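Local coordinates for insulinase family protease (Yersinia pestis, PDB 3GO9), which belongs to the insulinase (M16) family of peptidases and is a predicted protease, though its activity and substrates are not established, at residues A[334-338]-A[339-343]; A[413-416]-A[417-420]; A[426-429]-A[430-433]. All blocks are in the same frame, centred on the assembly; numbering follows the deposited sequence.

Interaction 1 of 3, residues A[334-338]-A[339-343]; sequences LNTPV and ENLTA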
# COMPACT_ATOMS: atom_id res chain seq x y z
N LEU A 334 14.99 15.00 1.58
CA LEU A 334 16.35 15.43 1.72
C LEU A 334 16.82 15.07 3.09
O LEU A 334 16.49 15.70 4.06
CB LEU A 334 16.48 16.96 1.56
CG LEU A 334 16.24 17.61 0.21
CD1 LEU A 334 14.82 17.41 -0.31
CD2 LEU A 334 16.60 19.12 0.32
N ASN A 335 17.68 14.04 3.16
CA ASN A 335 18.20 13.62 4.46
C ASN A 335 19.53 14.33 4.65
O ASN A 335 20.44 14.18 3.82
CB ASN A 335 18.36 12.08 4.52
CG ASN A 335 18.90 11.61 5.87
OD1 ASN A 335 18.16 11.50 6.87
ND2 ASN A 335 20.21 11.37 5.93
N THR A 336 19.62 15.14 5.69
CA THR A 336 20.73 16.05 5.87
C THR A 336 20.93 16.40 7.33
O THR A 336 19.96 16.59 8.06
CB THR A 336 20.51 17.36 5.08
OG1 THR A 336 21.57 18.29 5.40
CG2 THR A 336 19.12 17.98 5.40
N PRO A 337 22.20 16.51 7.76
CA PRO A 337 22.41 17.17 9.05
C PRO A 337 21.83 18.58 9.03
O PRO A 337 21.83 19.25 8.00
CB PRO A 337 23.96 17.21 9.20
CG PRO A 337 24.45 16.19 8.27
CD PRO A 337 23.48 16.23 7.09
N VAL A 338 21.33 19.01 10.17
CA VAL A 338 20.78 20.35 10.31
C VAL A 338 21.76 21.48 9.88
O VAL A 338 21.33 22.50 9.26
CB VAL A 338 20.22 20.56 11.71
CG1 VAL A 338 21.35 20.59 12.81
CG2 VAL A 338 19.41 21.83 11.76
N GLU A 339 23.06 21.26 10.12
CA GLU A 339 24.11 22.21 9.76
C GLU A 339 24.20 22.43 8.25
O GLU A 339 24.70 23.46 7.80
CB GLU A 339 25.45 21.71 10.30
CG GLU A 339 25.56 21.77 11.83
CD GLU A 339 24.99 20.57 12.60
OE1 GLU A 339 24.40 19.62 12.01
OE2 GLU A 339 25.12 20.59 13.85
N ASN A 340 23.74 21.45 7.48
CA ASN A 340 23.78 21.50 6.02
C ASN A 340 22.40 21.67 5.39
O ASN A 340 22.28 21.68 4.18
CB ASN A 340 24.39 20.21 5.48
CG ASN A 340 25.75 19.90 6.08
OD1 ASN A 340 25.94 18.85 6.69
ND2 ASN A 340 26.69 20.78 5.89
N LEU A 341 21.36 21.83 6.20
CA LEU A 341 19.98 21.92 5.73
C LEU A 341 19.72 23.02 4.70
O LEU A 341 19.20 22.73 3.62
CB LEU A 341 19.06 22.13 6.92
CG LEU A 341 17.56 22.25 6.62
CD1 LEU A 341 16.89 21.08 5.90
CD2 LEU A 341 16.82 22.52 7.96
N THR A 342 20.05 24.26 5.03
CA THR A 342 19.77 25.36 4.11
C THR A 342 20.51 25.19 2.77
O THR A 342 19.91 25.35 1.72
CB THR A 342 20.06 26.71 4.72
OG1 THR A 342 19.36 26.88 5.96
CG2 THR A 342 19.67 27.80 3.77
N ALA A 343 21.77 24.80 2.80
CA ALA A 343 22.53 24.57 1.56
C ALA A 343 21.92 23.45 0.72
O ALA A 343 21.79 23.56 -0.49
CB ALA A 343 24.01 24.25 1.88
O HOH W 1 21.56 24.83 7.56
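The carbonyl oxygen Pro337 O is gripped from opposite faces of its plane, by Thr336 OG1 at 2.8 Å on one and by Asn340 N at 3.0 Å on the other. The second bond leaves the carbonyl plane steeply, 54° out of it, as the chain turns from strand to helix. One residue on, Leu341 N donates to Val338 O at 3.1 Å, closing the next tight turn. A water bridges onward, donating a hydrogen bond to Val338 O at 2.9 Å and accepting one from Thr342 N, so it stands in for a direct bond between these two backbone atoms at the start of the helix. The hydroxyl of Thr336, set opposite its own backbone N (chi1 174°), also lies 3.4 Å from Asn340 CB and hydrogen-bonds Asn344 in the following helical turn. Its methyl CG2 meets Leu341 CD1 at 3.9 Å, the two side chains crossing at about a right angle. Asn340 OD1 sits against the Pro337 ring, 3.4 Å from CG; that oxygen is a hydrogen-bond acceptor for Asn314. The whole is a strand-to-helix turn in the region matched to the M16 inactive domain. Strand 327-336 runs between strands 267-276 and 316-324, Leu341 packs on Asp267 and Leu269 of the former, and Thr342 touches helix 454-465.

Interaction 2 of 3, residues A[413-416]-A[417-420]; sequences KLRQ and AFLS
Gln416 NE2 donates to Ser420 OG at 3.0 Å, a side-chain bond one helical turn long that runs beside the backbone bond from Ser420 N to Gln416 O. It is somewhat bent, with an N-H...O angle of 144°, and the hydroxyl lies 22° out of the amide plane. The glutamine chain folds at chi2, which swings its amide along the helix toward the serine. On another side of the helix, Arg415 and Phe418 run alongside each other and point the same way, with guanidinium and ring planes 30° apart. NH1 of Arg415 comes 3.8 Å from CE2 of Phe418, approaching the ring obliquely. Leu419 lays its methyl CD2 over one face of the same guanidinium, 4.0 Å above the plane and offset toward the rim, so the flat cation is bordered by aromatic carbon and an aliphatic branch.

These are i to i+3 and i to i+4 contacts of a regular alpha helix, 408-421, which packs with helices 283-309 and 362-377 in an M16-family fold. Four successive backbone bonds carry the turn, among them Leu419 N to Arg415 O at 2.9 Å. Farther out, Trp290 of helix 283-309 makes a cation-pi contact with Arg415 and meets the Phe418 ring, placing both side chains against that helix. Helix 362-377 supplies Lys372 and Leu376 beside Arg415, and Asn373, whose OD1 accepts from Gln416 NE2 as well and is its stronger partner. At the start of the segment Leu414 packs on Leu286 and Trp290, while Lys413 reaches out to a salt bridge between its NZ and Glu18 OE1.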
# COMPACT_ATOMS: atom_id res chain seq x y z
N LYS A 413 1.13 -3.07 -25.06
CA LYS A 413 0.70 -2.32 -26.18
C LYS A 413 0.43 -0.84 -25.81
O LYS A 413 0.90 0.10 -26.48
CB LYS A 413 -0.55 -2.94 -26.78
CG LYS A 413 -1.14 -2.21 -27.94
CD LYS A 413 -2.43 -2.83 -28.38
CE LYS A 413 -3.55 -2.58 -27.42
NZ LYS A 413 -4.72 -3.45 -27.77
N LEU A 414 -0.37 -0.63 -24.77
CA LEU A 414 -0.68 0.74 -24.37
C LEU A 414 0.56 1.51 -23.90
O LEU A 414 0.72 2.70 -24.23
CB LEU A 414 -1.78 0.74 -23.31
CG LEU A 414 -3.15 0.25 -23.80
CD1 LEU A 414 -4.21 0.31 -22.61
CD2 LEU A 414 -3.72 1.06 -24.93
N ARG A 415 1.45 0.86 -23.15
CA ARG A 415 2.67 1.50 -22.64
C ARG A 415 3.61 1.82 -23.81
O ARG A 415 4.19 2.92 -23.86
CB ARG A 415 3.40 0.56 -21.65
CG ARG A 415 4.67 1.19 -21.01
CD ARG A 415 4.34 2.22 -20.05
NE ARG A 415 5.55 2.73 -19.44
CZ ARG A 415 5.60 3.74 -18.58
NH1 ARG A 415 4.51 4.41 -18.21
NH2 ARG A 415 6.77 4.08 -18.08
N GLN A 416 3.76 0.89 -24.75
CA GLN A 416 4.54 1.19 -25.96
C GLN A 416 3.99 2.43 -26.68
O GLN A 416 4.73 3.28 -27.16
CB GLN A 416 4.64 0.04 -26.97
CG GLN A 416 5.68 0.28 -28.08
CD GLN A 416 7.11 0.53 -27.50
OE1 GLN A 416 7.78 -0.41 -27.06
NE2 GLN A 416 7.54 1.79 -27.48
N ALA A 417 2.69 2.50 -26.84
CA ALA A 417 2.12 3.63 -27.56
C ALA A 417 2.34 4.92 -26.79
O ALA A 417 2.63 5.97 -27.41
CB ALA A 417 0.65 3.39 -27.85
N PHE A 418 2.20 4.87 -25.46
CA PHE A 418 2.52 6.03 -24.62
C PHE A 418 3.99 6.50 -24.85
O PHE A 418 4.25 7.68 -25.12
CB PHE A 418 2.25 5.68 -23.17
CG PHE A 418 2.79 6.66 -22.20
CD1 PHE A 418 2.21 7.90 -22.08
CD2 PHE A 418 3.91 6.37 -21.48
CE1 PHE A 418 2.74 8.80 -21.24
CE2 PHE A 418 4.46 7.30 -20.67
CZ PHE A 418 3.87 8.51 -20.58
N LEU A 419 4.94 5.58 -24.71
CA LEU A 419 6.35 5.95 -24.81
C LEU A 419 6.65 6.46 -26.23
O LEU A 419 7.37 7.44 -26.38
CB LEU A 419 7.27 4.79 -24.44
CG LEU A 419 7.18 4.28 -23.00
CD1 LEU A 419 8.12 3.06 -22.76
CD2 LEU A 419 7.56 5.46 -22.07
N SER A 420 6.09 5.84 -27.26
CA SER A 420 6.45 6.26 -28.61
C SER A 420 5.83 7.58 -28.98
O SER A 420 6.36 8.28 -29.88
CB SER A 420 6.04 5.18 -29.64
OG SER A 420 6.84 4.05 -29.38

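Interaction 3 of 3, residues A[426-429]-A[430-433]; sequences ELNR and ELKQ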
# COMPACT_ATOMS: atom_id res chain seq x y z
N GLU A 426 5.65 17.79 -24.28
CA GLU A 426 4.59 17.25 -23.43
C GLU A 426 5.14 16.94 -22.07
O GLU A 426 4.52 17.33 -21.03
CB GLU A 426 3.97 16.00 -24.06
CG GLU A 426 3.13 16.27 -25.28
CD GLU A 426 2.71 15.02 -26.06
OE1 GLU A 426 3.34 13.94 -25.98
OE2 GLU A 426 1.73 15.13 -26.82
N LEU A 427 6.27 16.24 -22.03
CA LEU A 427 6.85 15.91 -20.71
C LEU A 427 7.26 17.21 -19.99
O LEU A 427 7.03 17.35 -18.81
CB LEU A 427 8.04 14.96 -20.83
CG LEU A 427 8.49 14.35 -19.47
CD1 LEU A 427 7.36 13.58 -18.80
CD2 LEU A 427 9.66 13.41 -19.57
N ASN A 428 7.87 18.16 -20.69
CA ASN A 428 8.25 19.42 -20.03
C ASN A 428 7.06 20.25 -19.54
O ASN A 428 7.13 20.92 -18.49
CB ASN A 428 9.17 20.24 -20.97
CG ASN A 428 10.57 19.73 -20.96
OD1 ASN A 428 10.91 18.88 -20.15
ND2 ASN A 428 11.41 20.23 -21.90
N ARG A 429 5.96 20.27 -20.29
CA ARG A 429 4.75 20.93 -19.80
C ARG A 429 4.24 20.31 -18.51
O ARG A 429 3.84 21.04 -17.62
CB ARG A 429 3.66 20.90 -20.86
CG ARG A 429 2.34 21.50 -20.43
CD ARG A 429 2.47 22.98 -20.10
NE ARG A 429 2.91 23.75 -21.29
CZ ARG A 429 3.16 25.07 -21.32
NH1 ARG A 429 3.02 25.85 -20.25
NH2 ARG A 429 3.53 25.62 -22.48
N GLU A 430 4.23 18.97 -18.46
CA GLU A 430 3.80 18.21 -17.27
C GLU A 430 4.72 18.58 -16.09
O GLU A 430 4.25 18.93 -14.98
CB GLU A 430 3.84 16.73 -17.58
CG GLU A 430 3.38 15.83 -16.48
CD GLU A 430 1.92 15.95 -16.15
OE1 GLU A 430 1.10 16.05 -17.08
OE2 GLU A 430 1.58 15.89 -14.93
N LEU A 431 6.01 18.63 -16.34
CA LEU A 431 6.96 19.05 -15.30
C LEU A 431 6.65 20.46 -14.79
O LEU A 431 6.66 20.73 -13.57
CB LEU A 431 8.40 19.00 -15.81
CG LEU A 431 9.14 17.70 -15.76
CD1 LEU A 431 10.40 17.80 -16.63
CD2 LEU A 431 9.46 17.30 -14.29
N LYS A 432 6.41 21.37 -15.74
CA LYS A 432 6.13 22.74 -15.39
C LYS A 432 4.86 22.80 -14.54
O LYS A 432 4.82 23.47 -13.52
CB LYS A 432 5.97 23.59 -16.65
CG LYS A 432 5.69 25.05 -16.31
CD LYS A 432 5.43 25.96 -17.48
CE LYS A 432 6.61 26.07 -18.40
NZ LYS A 432 7.74 26.80 -17.82
N GLN A 433 3.82 22.09 -14.99
CA GLN A 433 2.53 22.09 -14.28
C GLN A 433 2.65 21.54 -12.84
O GLN A 433 2.19 22.18 -11.90
CB GLN A 433 1.51 21.30 -15.06
CG GLN A 433 1.00 22.09 -16.24
CD GLN A 433 0.33 21.25 -17.31
OE1 GLN A 433 0.41 20.01 -17.34
NE2 GLN A 433 -0.34 21.97 -18.26
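Leu427 and Leu431 form the buried stripe of alpha helix 424-435, a turn apart and joined by the backbone bond from Leu431 N to Leu427 O at 3.0 Å. Leu427 packs on Ala295, Phe365 and Leu368, and Leu431 on Leu299, so this face is wedged against helices 283-309 and 362-377. Next to it, Leu431 CD1 lies 3.7 Å from Asn428 OD1, an oxygen that is itself occupied by the backbone N-H of Leu360. Glu430 flanks the packed side, its OE2 hydrogen-bonded to Ser292 OG.

The exposed side, made by Arg429 and Gln433, is built differently. Arg429 bends at both chi2 (63°) and chi3 (61°), curling back over the following turn instead of extending outward. Its methylenes lie across the Gln433 amide: CG and CD are each 3.5 Å from NE2, and the guanidinium and amide planes are turned 49° apart. This is van der Waals contact, with Gln433 held in the helix by its own N-H bond to Arg429 O, 2.8 Å long. Lys432 lies at the border of this side and bends away from it, delivering NZ to the carbonyl oxygens of Arg356 and Ala357 at the end of helix 341-358; these two acceptors probably help to offset the proximity of the like charges on Arg429 NH1 and Lys432 NZ, 5.4 Å apart and not in contact. Between the two side chains it is the uncharged methylene that makes the approach, Arg429 NH1 coming obliquely to within 3.7 Å of Lys432 CD.

How the interactions relate
Along the chain the three contacts follow in series, neither nesting nor crossing. Interaction 1 closes the turn that takes strand 327-336, an inner strand of the five-stranded sheet, into helix 341-358. Interactions 2 and 3 close no loop; each spans a turn within consecutive helices, 408-421 and 424-435. Their centres are about 18 Å apart and their nearest atoms about 6 Å, without touching, but both helices pack on helices 283-309 and 362-377, which link them. Interaction 1 lies farther off, its centre about 29 Å from that of interaction 3 and about 40 Å from that of interaction 2. Helix 341-358 bridges part of this gap, starting in interaction 1 and meeting Lys432 near its other end.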